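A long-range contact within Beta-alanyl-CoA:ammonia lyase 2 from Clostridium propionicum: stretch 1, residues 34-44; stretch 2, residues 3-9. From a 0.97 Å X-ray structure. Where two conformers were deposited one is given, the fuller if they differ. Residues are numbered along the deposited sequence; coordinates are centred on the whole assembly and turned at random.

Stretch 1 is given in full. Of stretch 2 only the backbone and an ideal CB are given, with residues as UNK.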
# COMPACT_ATOMS: atom_id res chain seq x y z
N GLY A 34 2.03 17.89 0.37
CA GLY A 34 1.91 17.89 1.82
C GLY A 34 3.26 17.59 2.48
O GLY A 34 3.61 18.22 3.49
N ASP A 35 4.00 16.63 1.93
CA ASP A 35 5.31 16.28 2.49
C ASP A 35 6.36 17.36 2.24
O ASP A 35 7.22 17.61 3.08
CB ASP A 35 5.76 14.94 1.96
CG ASP A 35 4.96 13.75 2.39
OD1 ASP A 35 4.04 13.92 3.25
OD2 ASP A 35 5.29 12.64 1.87
N VAL A 36 6.29 18.04 1.07
CA VAL A 36 7.16 19.18 0.81
C VAL A 36 6.89 20.29 1.83
O VAL A 36 7.80 20.88 2.40
CB VAL A 36 6.95 19.70 -0.65
CG1 VAL A 36 7.71 20.99 -0.88
CG2 VAL A 36 7.40 18.65 -1.65
N GLY A 37 5.61 20.59 2.02
CA GLY A 37 5.22 21.60 3.01
C GLY A 37 5.72 21.23 4.42
O GLY A 37 6.21 22.10 5.15
N THR A 38 5.59 19.97 4.79
CA THR A 38 6.07 19.53 6.09
C THR A 38 7.56 19.85 6.21
O THR A 38 8.03 20.36 7.23
CB THR A 38 5.82 18.02 6.27
OG1 THR A 38 4.40 17.77 6.23
CG2 THR A 38 6.36 17.54 7.61
N GLU A 39 8.35 19.52 5.17
CA GLU A 39 9.79 19.73 5.23
C GLU A 39 10.09 21.22 5.43
O GLU A 39 10.96 21.61 6.24
CB GLU A 39 10.45 19.20 3.96
CG GLU A 39 11.95 19.05 4.11
CD GLU A 39 12.66 18.42 2.94
OE1 GLU A 39 12.05 17.73 2.13
OE2 GLU A 39 13.92 18.57 2.88
N LEU A 40 9.40 22.10 4.70
CA LEU A 40 9.55 23.53 4.86
C LEU A 40 9.26 23.99 6.32
O LEU A 40 9.96 24.85 6.83
CB LEU A 40 8.64 24.30 3.91
CG LEU A 40 8.97 24.18 2.41
CD1 LEU A 40 7.83 24.69 1.57
CD2 LEU A 40 10.23 24.97 2.09
N MET A 41 8.24 23.41 6.92
CA MET A 41 7.87 23.79 8.27
C MET A 41 8.90 23.30 9.28
O MET A 41 9.21 24.02 10.27
CB MET A 41 6.45 23.29 8.58
CG MET A 41 5.38 23.96 7.76
SD MET A 41 5.31 25.76 7.91
CE MET A 41 6.22 26.29 6.47
N VAL A 42 9.43 22.12 9.08
CA VAL A 42 10.52 21.64 9.92
C VAL A 42 11.66 22.65 9.89
O VAL A 42 12.25 23.00 10.93
CB VAL A 42 10.98 20.22 9.47
CG1 VAL A 42 12.26 19.83 10.22
CG2 VAL A 42 9.85 19.21 9.67
N TYR A 43 12.01 23.09 8.69
CA TYR A 43 13.14 24.01 8.56
C TYR A 43 12.89 25.42 9.11
O TYR A 43 13.78 26.03 9.67
CB TYR A 43 13.58 24.11 7.09
CG TYR A 43 14.10 22.83 6.51
CD1 TYR A 43 14.63 21.80 7.28
CD2 TYR A 43 14.07 22.61 5.13
CE1 TYR A 43 15.10 20.63 6.74
CE2 TYR A 43 14.54 21.44 4.60
CZ TYR A 43 15.06 20.44 5.37
OH TYR A 43 15.49 19.26 4.83
N VAL A 44 11.67 25.92 8.95
CA VAL A 44 11.41 27.31 9.36
C VAL A 44 11.15 27.43 10.85
O VAL A 44 11.45 28.47 11.45
CB VAL A 44 10.27 27.95 8.52
CG1 VAL A 44 8.92 27.50 8.95
CG2 VAL A 44 10.45 29.47 8.56
N UNK A 3 13.92 31.39 2.79
CA UNK A 3 14.62 30.11 2.83
C UNK A 3 14.80 29.54 1.45
O UNK A 3 14.59 30.18 0.41
CB UNK A 3 13.87 29.11 3.71
N UNK A 4 15.21 28.31 1.36
CA UNK A 4 15.52 27.61 0.11
C UNK A 4 14.24 26.93 -0.39
O UNK A 4 13.36 26.59 0.35
CB UNK A 4 16.64 26.59 0.31
N UNK A 5 14.24 26.66 -1.69
CA UNK A 5 13.24 25.83 -2.33
C UNK A 5 13.51 24.38 -1.94
O UNK A 5 14.64 23.93 -2.03
CB UNK A 5 13.26 26.01 -3.85
N UNK A 6 12.50 23.63 -1.57
CA UNK A 6 12.58 22.21 -1.31
C UNK A 6 12.10 21.49 -2.58
O UNK A 6 11.10 21.84 -3.18
CB UNK A 6 11.75 21.82 -0.08
N UNK A 7 12.87 20.46 -2.96
CA UNK A 7 12.59 19.67 -4.17
C UNK A 7 12.51 18.20 -3.80
O UNK A 7 13.48 17.62 -3.34
CB UNK A 7 13.66 19.89 -5.24
N UNK A 8 11.32 17.62 -3.89
CA UNK A 8 11.16 16.18 -3.84
C UNK A 8 11.26 15.63 -5.27
O UNK A 8 10.91 16.33 -6.22
CB UNK A 8 9.83 15.80 -3.19
N UNK A 9 11.69 14.40 -5.38
CA UNK A 9 11.92 13.78 -6.67
C UNK A 9 11.78 12.30 -6.47
O UNK A 9 12.45 11.72 -5.61
CB UNK A 9 13.29 14.14 -7.25

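Stretch 1 is a helix, and the strand of stretch 2 crosses it at 142° between their N-to-C directions, with the axes 8.8 Å apart at closest approach. The helix offers Val 36, Glu 39, Leu 40 and Tyr 43 to the strand.

Position 3 has phi 78° and psi -169°. Positive phi by itself favours glycine. An ideal CB there would have nothing of the helix within 5.5 Å. The deposited residue is Gly 3, at a corner in the chain.

At position 4, CA-to-CB points sideways, and no helix atom lies within 5.5 Å of the ideal CB. A short side chain would fall short of the helix. A long, flexible one could reach Tyr 43, so lysine, arginine, glutamine or methionine would all suit. The residue is Lys 4. Its CE lies 3.9 Å from Tyr 43 CE2. A water links the two ends: its O accepts from Lys 4 NZ at 3.0 Å and donates to Tyr 43 OH at 2.8 Å.

Position 5 points away from the helix, which sets little limit on the side chain, polar or apolar alike. It is Lys 5.

Position 6 points toward the helix. Its ideal CB is 4.1 Å from Leu 40 CD2, 4.2 Å from Val 36 CG1 and 4.6 Å from Glu 39 CD. The space is tight and largely apolar, so valine, isoleucine, alanine or threonine could be considered. The residue is Val 6. Its CG1 is 4.0 Å from Val 36 CG1. Its CG2 packs 3.6 Å from Leu 40 CD2 and meets the edge of the Tyr 43 ring, 4.1 Å from CE2 of that residue.

Position 7 points away, and the helix leaves the choice open, polar or apolar alike. It is Val 7.

Position 8 points toward the helix again. The ideal CB is 4.0 Å from Val 36 CG2, and the carboxylate of Glu 39 lies farther along. Tyr 43 OH donates to Glu 39 OE2 at 2.6 Å, while OE1 lies nearer to position 8. A donor of moderate length with a flat or apolar part would suit: histidine, glutamine or tryptophan. The residue is His 8. Its NE2 donates to Glu 39 OE1 at 2.8 Å. Val 36 CG2 sits over one face of the ring in a CH-pi contact, 3.5 Å from the centroid.

Position 9 is out of reach of the helix, which gives no guide. It is His 9, deposited in two conformers.

Stretch 2, residues 3-9: GKKVVHH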
# COMPACT_ATOMS: atom_id res chain seq x y z
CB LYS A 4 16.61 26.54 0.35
CG LYS A 4 16.26 25.25 1.06
CD LYS A 4 17.43 24.34 1.39
CE LYS A 4 17.10 23.08 2.17
NZ LYS A 4 18.32 22.28 2.64
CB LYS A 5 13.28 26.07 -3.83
CG LYS A 5 12.24 25.38 -4.67
CD LYS A 5 12.32 25.81 -6.16
CE LYS A 5 12.05 27.27 -6.42
NZ LYS A 5 11.89 27.71 -7.87
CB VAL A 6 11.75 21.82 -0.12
CG1 VAL A 6 11.52 20.32 -0.03
CG2 VAL A 6 12.43 22.34 1.16
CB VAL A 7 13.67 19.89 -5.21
CG1 VAL A 7 13.49 19.00 -6.44
CG2 VAL A 7 13.75 21.35 -5.65
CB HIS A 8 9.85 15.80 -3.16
CG HIS A 8 9.81 16.05 -1.70
ND1 HIS A 8 8.87 15.47 -0.87
CD2 HIS A 8 10.62 16.85 -0.94
CE1 HIS A 8 9.13 15.88 0.35
NE2 HIS A 8 10.17 16.74 0.37
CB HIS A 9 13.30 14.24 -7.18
CG HIS A 9 13.75 13.67 -8.50
ND1 HIS A 9 14.23 14.45 -9.52
CD2 HIS A 9 13.83 12.43 -8.98
CE1 HIS A 9 14.59 13.63 -10.57
NE2 HIS A 9 14.35 12.37 -10.23
O HOH W 1 18.20 19.71 4.20
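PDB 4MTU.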